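Local coordinates for protein anophensin (Anopheles stephensi, PDB 6XMB) that inhibits contact-pathway activation by binding host factor XII and high molecular weight kininogen, and weakly inhibits the alternative pathway of complement, at the interface of chains A and B. Sequence-based numbering; all coordinates share one arbitrary frame. Chains: chain A/B, Anophensin.

Contact 1: the interface of chains A and B. Residues chain A 36, 40-41, 44-45, 62, 65-66, 69; chain B 11, 14-15, 18.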
# COMPACT_ATOMS: atom_id res chain seq x y z
N VAL A 36 -8.04 -11.81 -3.37
CA VAL A 36 -7.86 -13.00 -2.52
C VAL A 36 -9.21 -13.62 -2.19
O VAL A 36 -9.39 -14.83 -2.33
CB VAL A 36 -7.05 -12.62 -1.26
CG1 VAL A 36 -7.13 -13.70 -0.20
CG2 VAL A 36 -5.61 -12.39 -1.66
N LEU A 40 -9.57 -17.09 -4.43
CA LEU A 40 -8.84 -18.03 -3.59
C LEU A 40 -9.67 -18.49 -2.41
O LEU A 40 -9.92 -19.69 -2.26
CB LEU A 40 -7.53 -17.40 -3.11
CG LEU A 40 -6.62 -18.30 -2.28
CD1 LEU A 40 -6.17 -19.47 -3.12
CD2 LEU A 40 -5.41 -17.54 -1.77
N ARG A 41 -10.10 -17.56 -1.57
CA ARG A 41 -10.85 -17.94 -0.37
C ARG A 41 -12.13 -18.66 -0.75
O ARG A 41 -12.39 -19.77 -0.27
CB ARG A 41 -11.15 -16.70 0.47
CG ARG A 41 -11.92 -16.98 1.76
CD ARG A 41 -12.53 -15.70 2.32
NE ARG A 41 -13.69 -15.27 1.54
CZ ARG A 41 -14.27 -14.08 1.65
NH1 ARG A 41 -13.80 -13.18 2.50
NH2 ARG A 41 -15.33 -13.78 0.90
N LEU A 44 -11.89 -22.20 -2.26
CA LEU A 44 -11.38 -23.14 -1.26
C LEU A 44 -12.39 -23.38 -0.15
O LEU A 44 -12.37 -24.44 0.48
CB LEU A 44 -10.07 -22.64 -0.68
CG LEU A 44 -8.81 -22.89 -1.50
CD1 LEU A 44 -7.70 -22.00 -0.98
CD2 LEU A 44 -8.39 -24.35 -1.40
N TYR A 45 -13.26 -22.41 0.12
CA TYR A 45 -14.35 -22.68 1.05
C TYR A 45 -15.28 -23.74 0.50
O TYR A 45 -15.86 -24.51 1.27
CB TYR A 45 -15.15 -21.41 1.34
CG TYR A 45 -14.56 -20.54 2.44
CD1 TYR A 45 -13.60 -21.04 3.32
CD2 TYR A 45 -14.98 -19.22 2.61
CE1 TYR A 45 -13.07 -20.24 4.34
CE2 TYR A 45 -14.46 -18.43 3.63
CZ TYR A 45 -13.51 -18.94 4.48
OH TYR A 45 -12.99 -18.15 5.47
N LEU A 62 -1.34 -25.31 3.55
CA LEU A 62 -1.78 -23.97 3.94
C LEU A 62 -0.59 -23.03 4.05
O LEU A 62 -0.69 -21.85 3.69
CB LEU A 62 -2.54 -24.02 5.26
CG LEU A 62 -3.82 -24.85 5.28
CD1 LEU A 62 -4.36 -24.95 6.70
CD2 LEU A 62 -4.88 -24.26 4.35
N MET A 65 0.45 -21.94 0.63
CA MET A 65 -0.54 -20.97 0.14
C MET A 65 -0.30 -19.58 0.70
O MET A 65 -0.25 -18.59 -0.05
CB MET A 65 -1.96 -21.44 0.48
CG MET A 65 -3.06 -20.60 -0.12
SD MET A 65 -4.67 -20.82 0.69
CE MET A 65 -4.37 -20.02 2.24
N ILE A 66 -0.14 -19.47 2.02
CA ILE A 66 0.10 -18.16 2.64
C ILE A 66 1.32 -17.50 2.02
O ILE A 66 1.27 -16.34 1.59
CB ILE A 66 0.29 -18.31 4.16
CG1 ILE A 66 -1.01 -18.71 4.85
CG2 ILE A 66 0.84 -17.01 4.74
CD1 ILE A 66 -0.78 -19.27 6.25
N VAL A 69 0.52 -16.47 -1.32
CA VAL A 69 -0.28 -15.25 -1.36
C VAL A 69 0.62 -14.03 -1.28
O VAL A 69 0.44 -13.06 -2.03
CB VAL A 69 -1.34 -15.25 -0.25
CG1 VAL A 69 -1.85 -13.84 -0.01
CG2 VAL A 69 -2.49 -16.15 -0.63
N LEU B 11 -10.10 -23.20 7.88
CA LEU B 11 -9.73 -22.36 6.75
C LEU B 11 -10.00 -20.89 7.03
O LEU B 11 -9.27 -20.03 6.52
CB LEU B 11 -10.49 -22.79 5.49
CG LEU B 11 -9.84 -23.86 4.62
CD1 LEU B 11 -10.60 -24.01 3.32
CD2 LEU B 11 -8.40 -23.50 4.37
N VAL B 14 -6.99 -19.04 8.64
CA VAL B 14 -5.96 -18.60 7.71
C VAL B 14 -6.41 -17.37 6.92
O VAL B 14 -5.61 -16.46 6.67
CB VAL B 14 -5.58 -19.75 6.77
CG1 VAL B 14 -4.77 -19.23 5.60
CG2 VAL B 14 -4.83 -20.84 7.54
N PHE B 15 -7.66 -17.34 6.48
CA PHE B 15 -8.10 -16.20 5.68
C PHE B 15 -8.44 -15.00 6.53
O PHE B 15 -8.37 -13.87 6.03
CB PHE B 15 -9.28 -16.60 4.79
CG PHE B 15 -8.87 -17.42 3.61
CD1 PHE B 15 -8.24 -16.82 2.53
CD2 PHE B 15 -9.03 -18.79 3.61
CE1 PHE B 15 -7.81 -17.56 1.47
CE2 PHE B 15 -8.61 -19.55 2.55
CZ PHE B 15 -8.00 -18.94 1.47
N ILE B 18 -5.04 -13.22 6.70
CA ILE B 18 -4.71 -12.47 5.49
C ILE B 18 -5.54 -11.19 5.43
O ILE B 18 -5.04 -10.13 5.04
CB ILE B 18 -4.93 -13.36 4.26
CG1 ILE B 18 -3.84 -14.44 4.19
CG2 ILE B 18 -4.95 -12.54 3.01
CD1 ILE B 18 -4.09 -15.46 3.09
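One face of the first helix of chain B, residues 5-49, lies in the groove between helices 6-49 and 59-80 of chain A, a worked case of helix packing by knobs of hydrocarbon. The tight part is centred on B:Phe15. Its CG is anti to the carbonyl carbon (chi1 -76°), which sends the ring tip first into chain A until CZ comes 3.5 Å from CA of A:Arg41. The arginine chain then covers one face of the ring: CB sits 3.7 Å from the centroid, offset toward the rim, in a CH-pi contact, with CG close behind it. A:Leu44 CD1 meets the same ring at its edge, in plane, 3.9 Å from CZ. A:Met65 comes from the other helix of the groove with CG anti to its backbone N and the chain bent at chi3 (71°), so that its CE methyl reaches B:Val14 CG1 at 3.5 Å. B:Leu11 divides its branches, CD2 touching A:Leu62 CD2 at 3.6 Å while CB lies at the in-plane edge of the A:Tyr45 ring. The packing is looser toward B:Ile18, whose CG2 is 4.0 Å from A:Val36 CG1 and whose CD1 is 4.1 Å from A:Val69 CG2. The guanidinium of A:Arg41 makes no polar contact with this segment of chain B; its plane is turned 80° from that of the B:Phe15 ring, and it is mainly the CA, CB and CG carbons that make the contact.

Contact 2: the interface of chains A and B. Residues chain A 48-49, 51-53, 55, 57; chain B 4, 7-8, 11.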
# COMPACT_ATOMS: atom_id res chain seq x y z
N ALA A 48 -13.72 -27.17 1.14
CA ALA A 48 -13.69 -27.55 2.55
C ALA A 48 -15.02 -28.14 2.99
O ALA A 48 -15.05 -29.11 3.75
CB ALA A 48 -13.34 -26.34 3.41
N MET A 49 -16.12 -27.56 2.52
CA MET A 49 -17.44 -27.99 2.99
C MET A 49 -17.84 -29.33 2.40
O MET A 49 -18.55 -30.10 3.04
CB MET A 49 -18.47 -26.92 2.67
CG MET A 49 -18.64 -25.94 3.79
SD MET A 49 -19.72 -24.59 3.32
CE MET A 49 -21.26 -25.46 3.01
N LEU A 51 -16.20 -32.24 2.11
CA LEU A 51 -15.10 -33.09 2.55
C LEU A 51 -15.63 -34.06 3.60
O LEU A 51 -16.52 -33.70 4.37
CB LEU A 51 -13.95 -32.26 3.14
CG LEU A 51 -12.77 -31.80 2.29
CD1 LEU A 51 -11.76 -31.08 3.18
CD2 LEU A 51 -12.10 -32.94 1.57
N PRO A 52 -15.07 -35.27 3.66
CA PRO A 52 -15.51 -36.22 4.69
C PRO A 52 -15.19 -35.73 6.09
O PRO A 52 -14.17 -35.08 6.33
CB PRO A 52 -14.72 -37.49 4.35
CG PRO A 52 -13.54 -37.01 3.56
CD PRO A 52 -14.04 -35.83 2.78
N ARG A 53 -16.11 -36.03 7.02
CA ARG A 53 -15.89 -35.70 8.42
C ARG A 53 -14.51 -36.16 8.88
O ARG A 53 -13.87 -35.50 9.70
CB ARG A 53 -16.98 -36.33 9.30
N ALA A 55 -11.37 -36.24 7.51
CA ALA A 55 -10.29 -35.78 6.64
C ALA A 55 -9.37 -34.88 7.46
O ALA A 55 -9.84 -34.07 8.27
CB ALA A 55 -10.82 -35.02 5.42
N LEU A 57 -6.30 -32.00 7.33
CA LEU A 57 -5.82 -30.96 6.44
C LEU A 57 -4.30 -30.87 6.48
O LEU A 57 -3.69 -30.94 7.55
CB LEU A 57 -6.42 -29.60 6.83
CG LEU A 57 -7.87 -29.34 6.44
CD1 LEU A 57 -8.17 -27.86 6.61
CD2 LEU A 57 -8.14 -29.79 5.02
N THR B 4 -19.50 -30.65 8.55
CA THR B 4 -18.05 -30.50 8.61
C THR B 4 -17.71 -29.04 8.92
O THR B 4 -17.05 -28.35 8.15
CB THR B 4 -17.36 -30.94 7.32
OG1 THR B 4 -17.60 -29.97 6.29
CG2 THR B 4 -17.86 -32.32 6.88
N HIS B 7 -13.37 -28.26 9.20
CA HIS B 7 -12.46 -27.81 8.15
C HIS B 7 -12.72 -26.36 7.76
O HIS B 7 -11.79 -25.64 7.39
CB HIS B 7 -12.59 -28.70 6.91
CG HIS B 7 -12.69 -30.16 7.23
ND1 HIS B 7 -12.14 -30.72 8.36
CD2 HIS B 7 -13.31 -31.17 6.57
CE1 HIS B 7 -12.41 -32.02 8.38
NE2 HIS B 7 -13.11 -32.31 7.30
N VAL B 8 -13.97 -25.90 7.83
CA VAL B 8 -14.29 -24.54 7.43
C VAL B 8 -13.72 -23.54 8.43
O VAL B 8 -13.06 -22.56 8.05
CB VAL B 8 -15.80 -24.35 7.28
CG1 VAL B 8 -16.09 -23.00 6.64
CG2 VAL B 8 -16.40 -25.49 6.46
N LEU B 11 -10.10 -23.20 7.88
CA LEU B 11 -9.73 -22.36 6.75
C LEU B 11 -10.00 -20.89 7.03
O LEU B 11 -9.27 -20.03 6.52
CB LEU B 11 -10.49 -22.79 5.49
CG LEU B 11 -9.84 -23.86 4.62
CD1 LEU B 11 -10.60 -24.01 3.32
CD2 LEU B 11 -8.40 -23.50 4.37
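A helix start docked against a helix end and the loop that follows it makes this a mixed polar and apolar interface, closing one end of the A-B pairing in the deposited assembly. B:His7, in the first turns of helix 5-49, carries the polar part. Its CG is anti to the carbonyl carbon (chi1 -42°), and the imidazole points into the loop of chain A, where NE2 donates a hydrogen bond to the backbone carbonyl O of A:Pro52 at 3.1 Å. The bond is almost straight, 174° at the hydrogen, and the acceptor lies in the ring plane; seen from the carbonyl, however, the donor stands 32° above the peptide plane. A:Leu51 crosses the ring obliquely, its CB 3.7 Å from CD2 of B:His7, while the carbonyl O of A:Ala55 lies 3.3 Å from CE1. Carbonyl oxygens on this side might favour a protonated ring. Along the helix, B:Val8 CG2 presses on A:Met49 CG at 3.5 Å, and B:Leu11 brings its CD1 methyl 3.6 Å from A:Ala48 CB. B:Thr4 OG1 adds a weak hydrogen bond to the carbonyl O of A:Met49. Together these contacts hold the loop after helix 6-49 against the amino-terminal end of the partner, a pairing whose role in solution the structure alone does not show.

Contact 3: the interface of chains A and B. Residues chain A 29, 32-33, 36, 73, 102; chain B 22, 25-26, 29, 77.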
# COMPACT_ATOMS: atom_id res chain seq x y z
N LEU A 29 -4.93 -1.64 -2.59
CA LEU A 29 -5.08 -2.59 -1.49
C LEU A 29 -6.43 -3.27 -1.55
O LEU A 29 -6.54 -4.47 -1.28
CB LEU A 29 -4.95 -1.88 -0.15
CG LEU A 29 -3.54 -1.75 0.38
CD1 LEU A 29 -3.57 -0.99 1.71
CD2 LEU A 29 -2.98 -3.14 0.55
N ALA A 32 -6.51 -5.86 -4.19
CA ALA A 32 -5.72 -7.03 -3.81
C ALA A 32 -6.46 -7.88 -2.80
O ALA A 32 -6.46 -9.11 -2.90
CB ALA A 32 -4.35 -6.60 -3.25
N LYS A 33 -7.14 -7.24 -1.84
CA LYS A 33 -7.89 -7.99 -0.84
C LYS A 33 -9.04 -8.75 -1.47
O LYS A 33 -9.28 -9.92 -1.15
CB LYS A 33 -8.41 -7.07 0.26
CG LYS A 33 -9.30 -7.82 1.25
CD LYS A 33 -10.11 -6.89 2.16
CE LYS A 33 -9.21 -6.13 3.11
NZ LYS A 33 -9.62 -6.19 4.57
N VAL A 36 -8.04 -11.81 -3.37
CA VAL A 36 -7.86 -13.00 -2.52
C VAL A 36 -9.21 -13.62 -2.19
O VAL A 36 -9.39 -14.83 -2.33
CB VAL A 36 -7.05 -12.62 -1.26
CG1 VAL A 36 -7.13 -13.70 -0.20
CG2 VAL A 36 -5.61 -12.39 -1.66
N GLU A 73 1.10 -10.97 -4.10
CA GLU A 73 0.69 -9.61 -3.76
C GLU A 73 1.86 -8.63 -3.89
O GLU A 73 1.66 -7.50 -4.36
CB GLU A 73 0.11 -9.58 -2.34
CG GLU A 73 -0.54 -8.26 -1.94
CD GLU A 73 0.43 -7.22 -1.36
OE1 GLU A 73 0.30 -6.02 -1.72
OE2 GLU A 73 1.30 -7.59 -0.54
N TYR A 102 -2.02 -11.05 -11.48
CA TYR A 102 -2.21 -11.38 -10.06
C TYR A 102 -3.44 -12.25 -9.85
O TYR A 102 -3.39 -13.22 -9.08
CB TYR A 102 -2.32 -10.08 -9.26
CG TYR A 102 -2.82 -10.19 -7.81
CD1 TYR A 102 -1.97 -10.65 -6.79
CD2 TYR A 102 -4.11 -9.76 -7.46
CE1 TYR A 102 -2.40 -10.71 -5.47
CE2 TYR A 102 -4.55 -9.81 -6.15
CZ TYR A 102 -3.70 -10.27 -5.15
OH TYR A 102 -4.15 -10.33 -3.83
N PHE B 22 -4.18 -7.24 5.42
CA PHE B 22 -4.58 -6.13 4.56
C PHE B 22 -4.96 -4.92 5.39
O PHE B 22 -4.74 -3.79 4.96
CB PHE B 22 -5.74 -6.57 3.67
CG PHE B 22 -5.31 -7.39 2.49
CD1 PHE B 22 -4.52 -6.83 1.49
CD2 PHE B 22 -5.68 -8.71 2.38
CE1 PHE B 22 -4.11 -7.60 0.40
CE2 PHE B 22 -5.29 -9.46 1.30
CZ PHE B 22 -4.49 -8.91 0.32
N LYS B 25 -1.74 -3.30 6.44
CA LYS B 25 -1.24 -2.48 5.33
C LYS B 25 -2.05 -1.19 5.16
O LYS B 25 -1.49 -0.17 4.76
CB LYS B 25 -1.25 -3.27 4.02
CG LYS B 25 -0.43 -4.59 3.99
CD LYS B 25 -0.20 -5.03 2.52
CE LYS B 25 -0.22 -6.54 2.29
NZ LYS B 25 0.89 -7.20 2.99
N ALA B 26 -3.36 -1.22 5.45
CA ALA B 26 -4.15 0.01 5.34
C ALA B 26 -3.84 0.97 6.49
O ALA B 26 -3.89 2.18 6.31
CB ALA B 26 -5.65 -0.31 5.31
N LEU B 29 -0.79 2.78 5.56
CA LEU B 29 -1.03 3.80 4.54
C LEU B 29 -1.63 5.05 5.16
O LEU B 29 -1.27 6.17 4.76
CB LEU B 29 -1.96 3.22 3.47
CG LEU B 29 -1.85 3.80 2.06
CD1 LEU B 29 -0.45 3.59 1.48
CD2 LEU B 29 -2.93 3.19 1.14
N TYR B 77 7.55 2.05 3.19
CA TYR B 77 6.85 0.79 3.00
C TYR B 77 7.83 -0.38 2.94
O TYR B 77 7.58 -1.44 3.53
CB TYR B 77 5.97 0.84 1.75
CG TYR B 77 5.15 -0.43 1.58
CD1 TYR B 77 4.03 -0.66 2.38
CD2 TYR B 77 5.51 -1.40 0.66
CE1 TYR B 77 3.29 -1.81 2.27
CE2 TYR B 77 4.77 -2.58 0.53
CZ TYR B 77 3.67 -2.77 1.34
OH TYR B 77 2.93 -3.93 1.23
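Helical backbone runs through every residue here, with the first helix of chain B running antiparallel alongside helix 6-49 of chain A, while A:Glu73 reaches over from helix 59-80. B:Phe22 is the main apolar element: with CG anti to the carbonyl carbon (chi1 -79°), it lays one ring face on A:Lys33, whose CA makes a CH-pi contact 3.7 Å from the centroid. The lysine chain, bent at chi3 and chi4, slides past the phenylalanine in the opposite direction and brings CE 3.5 Å from CB of B:Phe22. A:Ala32 CB adds a methyl 3.8 Å from CE1 of the ring. The carbonyl O of A:Ala32 accepts a hydrogen bond of 2.8 Å from the phenol OH of A:Tyr102, which ties helix 92-116 to the helix beneath the ring. Farther along, A:Leu29 forks its methyls: CD1 lies 3.8 Å from the backbone N of B:Ala26, and CD2 lies 3.9 Å from CB of B:Lys25. B:Lys25 and A:Glu73 meet tip to tip in a long salt bridge, 3.6 Å from NZ to the carboxylate OE2, a separation that suggests a modest electrostatic pull. The site joins a buried aromatic to a charged rim and so would steady the middle of the helix pairing, should the dimer form outside the crystal.

The three contacts follow one another along the first helix of chain B, with contact 1 in the middle. The C-alpha centres of contacts 1 and 2 are about 14 Å apart, as are those of contacts 1 and 3, whereas contacts 2 and 3 are separated by about 28 Å. B:Leu11 belongs to contacts 1 and 2, and A:Val36 to contacts 1 and 3, so the patches merge into a continuous strip. Helix 6-49 of chain A runs through all three, and helix 59-80 joins it in contacts 1 and 3. Two-fold symmetry repeats the strip with the chains exchanged, giving an extensive interface that may represent a dimer.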